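Local structure of cleavage and polyadenylation specificity factor 100 KD subunit (Methanosarcina mazei, 2XR1) at residues B[495-499]-B[521-526]; B[206-212]-B[238-244]. The protein probably terminates transcription across the archaeal genome as a dimeric, zinc-dependent ribonuclease that cleaves nascent RNA at the exit channel of RNA polymerase and degrades the released transcript. All blocks are in the same frame, centred on the assembly; numbering follows the deposited sequence.

Contact 1. Residues B[495-499]-B[521-526]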
loop_
_atom_site.group_PDB
_atom_site.type_symbol
_atom_site.label_atom_id
_atom_site.label_comp_id
_atom_site.label_asym_id
_atom_site.label_seq_id
_atom_site.Cartn_x
_atom_site.Cartn_y
_atom_site.Cartn_z
ATOM N N ARG B 495 -18.050 -44.488 10.580
ATOM C CA ARG B 495 -18.660 -43.431 11.397
ATOM C C ARG B 495 -20.022 -43.841 11.963
ATOM O O ARG B 495 -20.285 -43.677 13.154
ATOM C CB ARG B 495 -18.822 -42.155 10.563
ATOM C CG ARG B 495 -19.205 -40.939 11.369
ATOM C CD ARG B 495 -18.938 -39.634 10.622
ATOM N NE ARG B 495 -17.579 -39.558 10.101
ATOM C CZ ARG B 495 -17.235 -39.534 8.814
ATOM N NH1 ARG B 495 -18.146 -39.568 7.859
ATOM N NH2 ARG B 495 -15.946 -39.453 8.483
ATOM N N GLN B 496 -20.878 -44.381 11.102
ATOM C CA GLN B 496 -22.228 -44.749 11.515
ATOM C C GLN B 496 -22.240 -45.821 12.601
ATOM O O GLN B 496 -23.125 -45.814 13.448
ATOM C CB GLN B 496 -23.061 -45.204 10.320
ATOM C CG GLN B 496 -23.332 -44.093 9.304
ATOM C CD GLN B 496 -24.275 -43.004 9.825
ATOM O OE1 GLN B 496 -25.433 -43.273 10.140
ATOM N NE2 GLN B 496 -23.790 -41.772 9.880
ATOM N N LYS B 497 -21.253 -46.713 12.594
ATOM C CA LYS B 497 -21.171 -47.782 13.597
ATOM C C LYS B 497 -20.884 -47.254 14.991
ATOM O O LYS B 497 -21.343 -47.852 15.976
ATOM C CB LYS B 497 -20.108 -48.830 13.225
ATOM C CG LYS B 497 -19.912 -49.941 14.287
ATOM C CD LYS B 497 -19.021 -51.082 13.802
ATOM C CE LYS B 497 -18.749 -52.104 14.917
ATOM N NZ LYS B 497 -19.981 -52.598 15.607
ATOM N N ILE B 498 -20.118 -46.164 15.077
ATOM C CA ILE B 498 -19.896 -45.488 16.354
ATOM C C ILE B 498 -21.200 -44.861 16.791
ATOM O O ILE B 498 -21.568 -44.946 17.962
ATOM C CB ILE B 498 -18.809 -44.367 16.278
ATOM C CG1 ILE B 498 -17.440 -44.970 16.038
ATOM C CG2 ILE B 498 -18.749 -43.534 17.580
ATOM C CD1 ILE B 498 -16.498 -44.010 15.386
ATOM N N ILE B 499 -21.885 -44.241 15.831
ATOM C CA ILE B 499 -23.158 -43.558 16.066
ATOM C C ILE B 499 -24.321 -44.521 16.432
ATOM O O ILE B 499 -24.994 -44.340 17.442
ATOM C CB ILE B 499 -23.550 -42.691 14.825
ATOM C CG1 ILE B 499 -22.604 -41.493 14.691
ATOM C CG2 ILE B 499 -24.994 -42.208 14.924
ATOM C CD1 ILE B 499 -22.869 -40.607 13.467
ATOM N N GLU B 521 -21.557 -34.432 12.554
ATOM C CA GLU B 521 -22.335 -35.667 12.557
ATOM C C GLU B 521 -22.370 -36.245 13.971
ATOM O O GLU B 521 -23.428 -36.586 14.473
ATOM C CB GLU B 521 -21.789 -36.698 11.547
ATOM C CG GLU B 521 -22.613 -36.830 10.258
ATOM C CD GLU B 521 -21.775 -37.276 9.049
ATOM O OE1 GLU B 521 -20.769 -36.590 8.760
ATOM O OE2 GLU B 521 -22.109 -38.289 8.378
ATOM N N TYR B 522 -21.212 -36.341 14.614
ATOM C CA TYR B 522 -21.141 -36.830 15.991
ATOM C C TYR B 522 -21.980 -35.993 16.935
ATOM O O TYR B 522 -22.612 -36.521 17.858
ATOM C CB TYR B 522 -19.703 -36.839 16.491
ATOM C CG TYR B 522 -18.875 -37.844 15.770
ATOM C CD1 TYR B 522 -19.119 -39.208 15.921
ATOM C CD2 TYR B 522 -17.862 -37.448 14.901
ATOM C CE1 TYR B 522 -18.368 -40.145 15.242
ATOM C CE2 TYR B 522 -17.113 -38.398 14.205
ATOM C CZ TYR B 522 -17.388 -39.734 14.381
ATOM O OH TYR B 522 -16.648 -40.657 13.708
ATOM N N PHE B 523 -21.988 -34.692 16.690
ATOM C CA PHE B 523 -22.694 -33.734 17.532
ATOM C C PHE B 523 -24.194 -33.811 17.260
ATOM O O PHE B 523 -25.006 -33.827 18.187
ATOM C CB PHE B 523 -22.125 -32.326 17.268
ATOM C CG PHE B 523 -22.938 -31.207 17.823
ATOM C CD1 PHE B 523 -22.712 -30.741 19.088
ATOM C CD2 PHE B 523 -23.921 -30.600 17.055
ATOM C CE1 PHE B 523 -23.467 -29.689 19.594
ATOM C CE2 PHE B 523 -24.679 -29.552 17.559
ATOM C CZ PHE B 523 -24.454 -29.101 18.821
ATOM N N LYS B 524 -24.561 -33.881 15.985
ATOM C CA LYS B 524 -25.964 -33.950 15.618
ATOM C C LYS B 524 -26.639 -35.100 16.345
ATOM O O LYS B 524 -27.840 -35.040 16.605
ATOM C CB LYS B 524 -26.131 -34.081 14.109
ATOM N N ALA B 525 -25.869 -36.126 16.708
ATOM C CA ALA B 525 -26.430 -37.340 17.306
ATOM C C ALA B 525 -26.171 -37.498 18.804
ATOM O O ALA B 525 -26.923 -38.183 19.466
ATOM C CB ALA B 525 -25.933 -38.571 16.557
ATOM N N PHE B 526 -25.129 -36.891 19.349
ATOM C CA PHE B 526 -24.831 -37.077 20.784
ATOM C C PHE B 526 -25.204 -35.904 21.709
ATOM O O PHE B 526 -25.108 -36.015 22.935
ATOM C CB PHE B 526 -23.347 -37.426 20.970
ATOM C CG PHE B 526 -22.954 -38.763 20.395
ATOM C CD1 PHE B 526 -23.780 -39.880 20.534
ATOM C CD2 PHE B 526 -21.757 -38.919 19.733
ATOM C CE1 PHE B 526 -23.402 -41.097 20.005
ATOM C CE2 PHE B 526 -21.398 -40.152 19.200
ATOM C CZ PHE B 526 -22.218 -41.228 19.339
#

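Contact 2. Residues B[206-212]-B[238-244]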
loop_
_atom_site.group_PDB
_atom_site.type_symbol
_atom_site.label_atom_id
_atom_site.label_comp_id
_atom_site.label_asym_id
_atom_site.label_seq_id
_atom_site.Cartn_x
_atom_site.Cartn_y
_atom_site.Cartn_z
ATOM N N GLU B 206 13.429 -3.731 -4.679
ATOM C CA GLU B 206 13.748 -4.815 -5.628
ATOM C C GLU B 206 12.798 -5.996 -5.453
ATOM O O GLU B 206 12.741 -6.867 -6.293
ATOM C CB GLU B 206 15.162 -5.359 -5.399
ATOM C CG GLU B 206 16.273 -4.320 -5.165
ATOM C CD GLU B 206 16.800 -3.660 -6.440
ATOM O OE1 GLU B 206 16.471 -4.130 -7.565
ATOM O OE2 GLU B 206 17.573 -2.665 -6.312
ATOM N N SER B 207 12.070 -6.066 -4.356
ATOM C CA SER B 207 11.489 -7.323 -4.021
ATOM C C SER B 207 10.188 -7.223 -3.272
ATOM O O SER B 207 9.951 -6.288 -2.511
ATOM C CB SER B 207 12.506 -8.122 -3.210
ATOM O OG SER B 207 13.679 -8.206 -3.988
ATOM N N ARG B 208 9.358 -8.227 -3.517
ATOM C CA ARG B 208 8.052 -8.337 -2.922
ATOM C C ARG B 208 7.878 -9.767 -2.501
ATOM O O ARG B 208 8.065 -10.675 -3.302
ATOM C CB ARG B 208 7.007 -7.896 -3.936
ATOM C CG ARG B 208 6.996 -6.370 -4.123
ATOM C CD ARG B 208 6.688 -5.973 -5.503
ATOM N NE ARG B 208 7.684 -6.501 -6.444
ATOM C CZ ARG B 208 8.811 -5.881 -6.835
ATOM N NH1 ARG B 208 9.133 -4.670 -6.378
ATOM N NH2 ARG B 208 9.643 -6.495 -7.692
ATOM N N ILE B 209 7.636 -9.950 -1.213
ATOM C CA ILE B 209 7.557 -11.243 -0.591
ATOM C C ILE B 209 6.214 -11.267 0.061
ATOM O O ILE B 209 5.839 -10.324 0.718
ATOM C CB ILE B 209 8.692 -11.468 0.503
ATOM C CG1 ILE B 209 10.082 -11.258 -0.119
ATOM C CG2 ILE B 209 8.695 -12.850 1.018
ATOM C CD1 ILE B 209 10.328 -12.045 -1.421
ATOM N N LEU B 210 5.516 -12.373 -0.126
ATOM C CA LEU B 210 4.224 -12.591 0.481
ATOM C C LEU B 210 4.383 -13.587 1.609
ATOM O O LEU B 210 4.829 -14.698 1.364
ATOM C CB LEU B 210 3.253 -13.109 -0.580
ATOM C CG LEU B 210 1.799 -12.702 -0.544
ATOM C CD1 LEU B 210 1.569 -11.206 -0.542
ATOM C CD2 LEU B 210 1.207 -13.345 -1.762
ATOM N N ILE B 211 4.061 -13.195 2.843
ATOM C CA ILE B 211 4.075 -14.135 3.927
ATOM C C ILE B 211 2.632 -14.566 4.205
ATOM O O ILE B 211 1.791 -13.746 4.574
ATOM C CB ILE B 211 4.732 -13.576 5.189
ATOM C CG1 ILE B 211 6.218 -13.280 4.946
ATOM C CG2 ILE B 211 4.605 -14.594 6.352
ATOM C CD1 ILE B 211 6.597 -11.822 4.580
ATOM N N ASP B 212 2.383 -15.865 4.028
ATOM C CA ASP B 212 1.084 -16.508 4.236
ATOM C C ASP B 212 0.018 -16.036 3.227
ATOM O O ASP B 212 0.119 -14.967 2.634
ATOM C CB ASP B 212 0.591 -16.399 5.702
ATOM C CG ASP B 212 1.402 -17.300 6.690
ATOM O OD1 ASP B 212 2.089 -18.240 6.193
ATOM O OD2 ASP B 212 1.348 -17.092 7.972
ATOM N N ILE B 238 5.551 -10.832 -7.668
ATOM C CA ILE B 238 5.861 -11.437 -6.393
ATOM C C ILE B 238 7.034 -12.422 -6.489
ATOM O O ILE B 238 6.920 -13.471 -7.090
ATOM C CB ILE B 238 4.659 -12.175 -5.760
ATOM C CG1 ILE B 238 3.407 -11.299 -5.744
ATOM C CG2 ILE B 238 5.014 -12.560 -4.378
ATOM C CD1 ILE B 238 3.462 -10.159 -4.780
ATOM N N ASP B 239 8.133 -12.105 -5.812
ATOM C CA ASP B 239 9.304 -12.947 -5.802
ATOM C C ASP B 239 9.099 -14.296 -5.100
ATOM O O ASP B 239 9.635 -15.329 -5.555
ATOM C CB ASP B 239 10.468 -12.188 -5.188
ATOM C CG ASP B 239 10.916 -10.997 -6.062
ATOM O OD1 ASP B 239 10.046 -10.138 -6.449
ATOM O OD2 ASP B 239 12.148 -10.928 -6.396
ATOM N N ALA B 240 8.336 -14.304 -4.005
ATOM C CA ALA B 240 8.127 -15.546 -3.244
ATOM C C ALA B 240 6.926 -15.513 -2.333
ATOM O O ALA B 240 6.425 -14.480 -1.984
ATOM C CB ALA B 240 9.347 -15.876 -2.454
ATOM N N VAL B 241 6.457 -16.685 -1.973
ATOM C CA VAL B 241 5.432 -16.838 -0.974
ATOM C C VAL B 241 6.073 -17.660 0.130
ATOM O O VAL B 241 6.704 -18.671 -0.149
ATOM C CB VAL B 241 4.150 -17.518 -1.566
ATOM C CG1 VAL B 241 3.165 -17.844 -0.496
ATOM C CG2 VAL B 241 3.481 -16.570 -2.630
ATOM N N ILE B 242 5.961 -17.195 1.375
ATOM C CA ILE B 242 6.386 -17.989 2.501
ATOM C C ILE B 242 5.170 -18.511 3.256
ATOM O O ILE B 242 4.265 -17.770 3.559
ATOM C CB ILE B 242 7.325 -17.202 3.399
ATOM C CG1 ILE B 242 8.722 -17.162 2.764
ATOM C CG2 ILE B 242 7.482 -17.865 4.753
ATOM C CD1 ILE B 242 8.919 -16.153 1.700
ATOM N N VAL B 243 5.148 -19.790 3.557
ATOM C CA VAL B 243 4.103 -20.376 4.375
ATOM C C VAL B 243 4.741 -20.679 5.738
ATOM O O VAL B 243 5.698 -21.459 5.851
ATOM C CB VAL B 243 3.551 -21.655 3.723
ATOM C CG1 VAL B 243 2.559 -22.307 4.618
ATOM C CG2 VAL B 243 2.929 -21.361 2.313
ATOM N N THR B 244 4.202 -20.059 6.773
ATOM C CA THR B 244 4.787 -20.143 8.092
ATOM C C THR B 244 4.469 -21.481 8.759
ATOM O O THR B 244 5.306 -22.017 9.478
ATOM C CB THR B 244 4.259 -19.035 8.984
ATOM O OG1 THR B 244 2.855 -19.175 9.054
ATOM C CG2 THR B 244 4.583 -17.664 8.450
#

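Contact 1. Residues B[495-499]-B[521-526]
The short helical segments 495-499 and 521-526 run in nearly the same direction, 20° apart, with their axes 10.7 Å apart at closest approach and I499 and Y522 nearest in backbone register. That separation is bridged by side chains, chiefly the ring of Y522, which reaches over to R495, I498 and I499. R495 CG lies 3.5 Å from Y522 OH, and the arginine chain passes across the phenol end at about a right angle, its guanidinium plane almost perpendicular to the ring (87°). Two isoleucines extend this patch: I498 CG2 comes to 4.1 Å from Y522 CE1, while I499 CG1 sits 4.3 Å from CD1 of the same ring. The chi1 of I499, -69°, puts CG1 beside the backbone N and CG2 anti to it, which brings that methyl to A525, CG2 4.1 Å from A525 CB. F526 closes the row, its ring edge directed at the carbonyl oxygen of I498, with CZ 4.0 Å from I498 O.

E521 lies across the aliphatic part of R495, its CD 4.0 Å from R495 CD. Its charge is less closely engaged: E521 OE1 is 4.1 Å from R495 NH1 and well out of the guanidinium plane, so the attraction is electrostatic without a directed N-H. The firmer polar partner is D448, whose OD2 takes a salt bridge from R495 NE and a hydrogen bond with Y522 OH. Beneath the pair, I498, Y522 and F526 all touch I507 of strand 506-509, placing both helices on the parallel sheet of the beta-CASP domain. No hydrogen bond joins the segments; the contact is mainly apolar packing with a weak charge attraction at one end, and the shared aspartate on strand 445-448 fixes the polar ends of R495 and Y522.

Contact 2. Residues B[206-212]-B[238-244]
D212 and T244 meet through a two-pronged hydrogen-bonded grip: D212 OD1 accepts a hydrogen bond from the backbone N of T244 at 2.8 Å, nearly straight at 167°, and D212 OD2 accepts one from T244 OG1, also at 2.8 Å. Both carboxylate oxygens use their syn lone pairs. The threonine hydroxyl is placed for this by a chi1 of 59°, which sets OG1 between its own backbone N and carbonyl carbon. D212 OD2 is further bonded to ND1 of H250, a ligand of the second zinc, so this aspartate is a second-shell residue that probably orients the histidine; T244 directly precedes the zinc ligand H245.

Behind this end the backbones pair as parallel strands. L210 N donates to A240 O at 3.0 Å, L210 O receives a bond from I242 N at 2.7 Å, and I242 O one from D212 N, again at 2.7 Å. At the far end D239 N bonds R208 O with a bent N-H...O angle of 137°. Nearby, the long salt bridge from R208 NH2 to D239 OD1, 3.9 Å, is purely electrostatic, the oxygen lying well out of the guanidinium plane; D239 OD2 has a salt bridge with R175, and R208 NE bonds to Q237 O.

On one face I209 CG2 packs against I242 CD1; on the other, the L210 and V241 side chains run alongside each other off the sheet, L210 CB 4.0 Å from V241 CG2. The I209 and I242 face meets strand 323-329 of the second sheet, as expected for the metallo-beta-lactamase sandwich. Within its own sheet the pair is internal: strand 208-211 is flanked by antiparallel 199-203, and strand 240-242 by parallel 266-268, while helix 248-251 carries H250 beyond the C-terminal end.

How the contacts relate
The two contacts belong to different domains and do not touch: their centres are 42 Å apart and their nearest atoms about 26 Å. They lie on opposite sides of the chain's centre, contact 1 at 31 Å from it and contact 2 at 16 Å. Contact 2 borders the metal site as second shell, the side chain of D212 being about 7 Å from a zinc ion and placed to orient a zinc ligand, whereas contact 1 lies away from the annotated sites. Along the sequence they follow in series, contact 2 in the metallo-beta-lactamase part and contact 1 in the inserted beta-CASP region. Neither contact includes a residue that itself coordinates zinc.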